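Local coordinates for protein methylglyoxal reductase (NADPH-dependent) (Candida albicans SC5314, PDB 6KWS) that probably reduces methylglyoxal with NADPH as the hydride donor, as a member of the dihydroflavonol-4-reductase subfamily of NAD(P)-dependent epimerases/dehydratases, at residues P1-V6 against N25-G30. The protein carries 1 engineered substitution. Sequence-based numbering, arbitrary orientation.
Sequences PITVIV and NYQVIG
With CG anti to its carbonyl carbon (chi1 -68°), the Tyr-26 ring rises beside Ile-2, and the two side chains run side by side in the same direction. In Ile-2, CG1 anti to the backbone N (chi1 169°) leaves CG2 between that N and the carbonyl carbon, and this is the branch that meets the ring, at 3.5 Å from Tyr-26 CE1. The Ile-2 carbonyl oxygen sits in the ring plane at its edge. Val-4 CG2 comes to Tyr-26 CD1 from the other side of the ring plane, and one step further on Val-6 CG2 meets Val-28 CG1 at 4.2 Å. Leu-21 of helix 12-23 packs on Tyr-26, Val-4 and Val-6 alike. On the other face of the sheet, Thr-3 CG2 touches Ile-29 CD1 at 3.6 Å and Thr-3 OG1 comes up against Gln-27 CB.

Between these two layers the backbones pair in parallel. Gln-27 N gives its hydrogen to Ile-2 O (3.1 Å), from a position tilted out of the carbonyl plane. Val-4 N bonds to Gln-27 O, and Ile-29 N reaches Val-4 O at 2.8 Å. Val-6 N bonds to Ile-29 O at 2.9 Å. Strand 75-80 flanks 3-6 and strand 51-55 flanks 27-30, placing both inside the sheet. Val-6 also approaches Leu-81, an NADPH-binding residue. Strand 3-7, helix 12-23 and strand 27-32 form the opening beta-alpha-beta crossover of a Rossmann fold.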
loop_
_atom_site.group_PDB
_atom_site.type_symbol
_atom_site.label_atom_id
_atom_site.label_comp_id
_atom_site.label_asym_id
_atom_site.label_seq_id
_atom_site.Cartn_x
_atom_site.Cartn_y
_atom_site.Cartn_z
ATOM N N PRO A 1 4.387 2.947 27.304
ATOM C CA PRO A 1 4.374 1.635 26.626
ATOM C C PRO A 1 3.119 1.398 25.769
ATOM O O PRO A 1 2.298 0.565 26.144
ATOM C CB PRO A 1 4.421 0.634 27.795
ATOM C CG PRO A 1 3.947 1.425 29.010
ATOM C CD PRO A 1 4.440 2.824 28.774
ATOM N N ILE A 2 2.986 2.088 24.628
ATOM C CA ILE A 2 1.701 2.215 23.939
ATOM C C ILE A 2 1.548 1.138 22.861
ATOM O O ILE A 2 2.514 0.724 22.215
ATOM C CB ILE A 2 1.564 3.653 23.391
ATOM C CG1 ILE A 2 0.389 3.811 22.442
ATOM C CG2 ILE A 2 2.836 4.112 22.752
ATOM C CD1 ILE A 2 0.223 5.251 21.972
ATOM N N THR A 3 0.315 0.666 22.683
ATOM C CA THR A 3 0.006 -0.573 21.978
ATOM C C THR A 3 -0.705 -0.285 20.660
ATOM O O THR A 3 -1.675 0.480 20.624
ATOM C CB THR A 3 -0.877 -1.478 22.855
ATOM O OG1 THR A 3 -0.116 -1.964 23.967
ATOM C CG2 THR A 3 -1.441 -2.667 22.079
ATOM N N VAL A 4 -0.265 -0.952 19.590
ATOM C CA VAL A 4 -0.770 -0.718 18.242
ATOM C C VAL A 4 -1.287 -2.024 17.667
ATOM O O VAL A 4 -0.582 -3.038 17.706
ATOM C CB VAL A 4 0.321 -0.133 17.332
ATOM C CG1 VAL A 4 -0.216 0.023 15.934
ATOM C CG2 VAL A 4 0.787 1.210 17.879
ATOM N N ILE A 5 -2.500 -1.997 17.113
ATOM C CA ILE A 5 -3.051 -3.132 16.379
ATOM C C ILE A 5 -2.819 -2.926 14.887
ATOM O O ILE A 5 -3.133 -1.861 14.339
ATOM C CB ILE A 5 -4.546 -3.328 16.660
ATOM C CG1 ILE A 5 -4.809 -3.380 18.161
ATOM C CG2 ILE A 5 -5.027 -4.607 15.989
ATOM C CD1 ILE A 5 -6.276 -3.614 18.502
ATOM N N VAL A 6 -2.294 -3.950 14.223
ATOM C CA VAL A 6 -2.019 -3.905 12.800
ATOM C C VAL A 6 -2.707 -5.103 12.168
ATOM O O VAL A 6 -2.386 -6.249 12.498
ATOM C CB VAL A 6 -0.510 -3.927 12.506
ATOM C CG1 VAL A 6 -0.279 -3.994 10.999
ATOM C CG2 VAL A 6 0.209 -2.694 13.133
ATOM N N ASN A 25 9.839 0.688 19.919
ATOM C CA ASN A 25 9.393 0.143 21.201
ATOM C C ASN A 25 7.889 0.312 21.429
ATOM O O ASN A 25 7.446 0.541 22.559
ATOM C CB ASN A 25 10.197 0.749 22.362
ATOM C CG ASN A 25 11.716 0.638 22.148
ATOM O OD1 ASN A 25 12.242 -0.437 21.812
ATOM N ND2 ASN A 25 12.422 1.758 22.322
ATOM N N TYR A 26 7.086 0.189 20.376
ATOM C CA TYR A 26 5.657 -0.011 20.571
ATOM C C TYR A 26 5.361 -1.477 20.854
ATOM O O TYR A 26 6.121 -2.376 20.481
ATOM C CB TYR A 26 4.858 0.425 19.349
ATOM C CG TYR A 26 4.855 1.907 19.092
ATOM C CD1 TYR A 26 3.921 2.740 19.719
ATOM C CD2 TYR A 26 5.773 2.481 18.204
ATOM C CE1 TYR A 26 3.905 4.094 19.471
ATOM C CE2 TYR A 26 5.762 3.837 17.950
ATOM C CZ TYR A 26 4.826 4.638 18.587
ATOM O OH TYR A 26 4.817 5.991 18.345
ATOM N N GLN A 27 4.243 -1.723 21.516
ATOM C CA GLN A 27 3.744 -3.083 21.631
ATOM C C GLN A 27 2.798 -3.317 20.460
ATOM O O GLN A 27 1.819 -2.580 20.283
ATOM C CB GLN A 27 3.071 -3.325 22.984
ATOM C CG GLN A 27 4.091 -3.600 24.095
ATOM C CD GLN A 27 3.533 -4.450 25.223
ATOM O OE1 GLN A 27 3.058 -3.926 26.243
ATOM N NE2 GLN A 27 3.582 -5.775 25.045
ATOM N N VAL A 28 3.116 -4.307 19.637
ATOM C CA VAL A 28 2.394 -4.555 18.399
ATOM C C VAL A 28 1.555 -5.812 18.552
ATOM O O VAL A 28 2.045 -6.849 19.013
ATOM C CB VAL A 28 3.354 -4.672 17.208
ATOM C CG1 VAL A 28 2.569 -4.758 15.905
ATOM C CG2 VAL A 28 4.280 -3.478 17.206
ATOM N N ILE A 29 0.293 -5.709 18.175
ATOM C CA ILE A 29 -0.587 -6.853 18.043
ATOM C C ILE A 29 -0.979 -6.924 16.580
ATOM O O ILE A 29 -1.739 -6.080 16.085
ATOM C CB ILE A 29 -1.829 -6.744 18.933
ATOM C CG1 ILE A 29 -1.426 -6.529 20.387
ATOM C CG2 ILE A 29 -2.707 -7.982 18.759
ATOM C CD1 ILE A 29 -2.570 -6.021 21.230
ATOM N N GLY A 30 -0.465 -7.908 15.880
ATOM C CA GLY A 30 -0.816 -8.072 14.495
ATOM C C GLY A 30 -1.984 -9.019 14.371
ATOM O O GLY A 30 -2.150 -9.927 15.169
#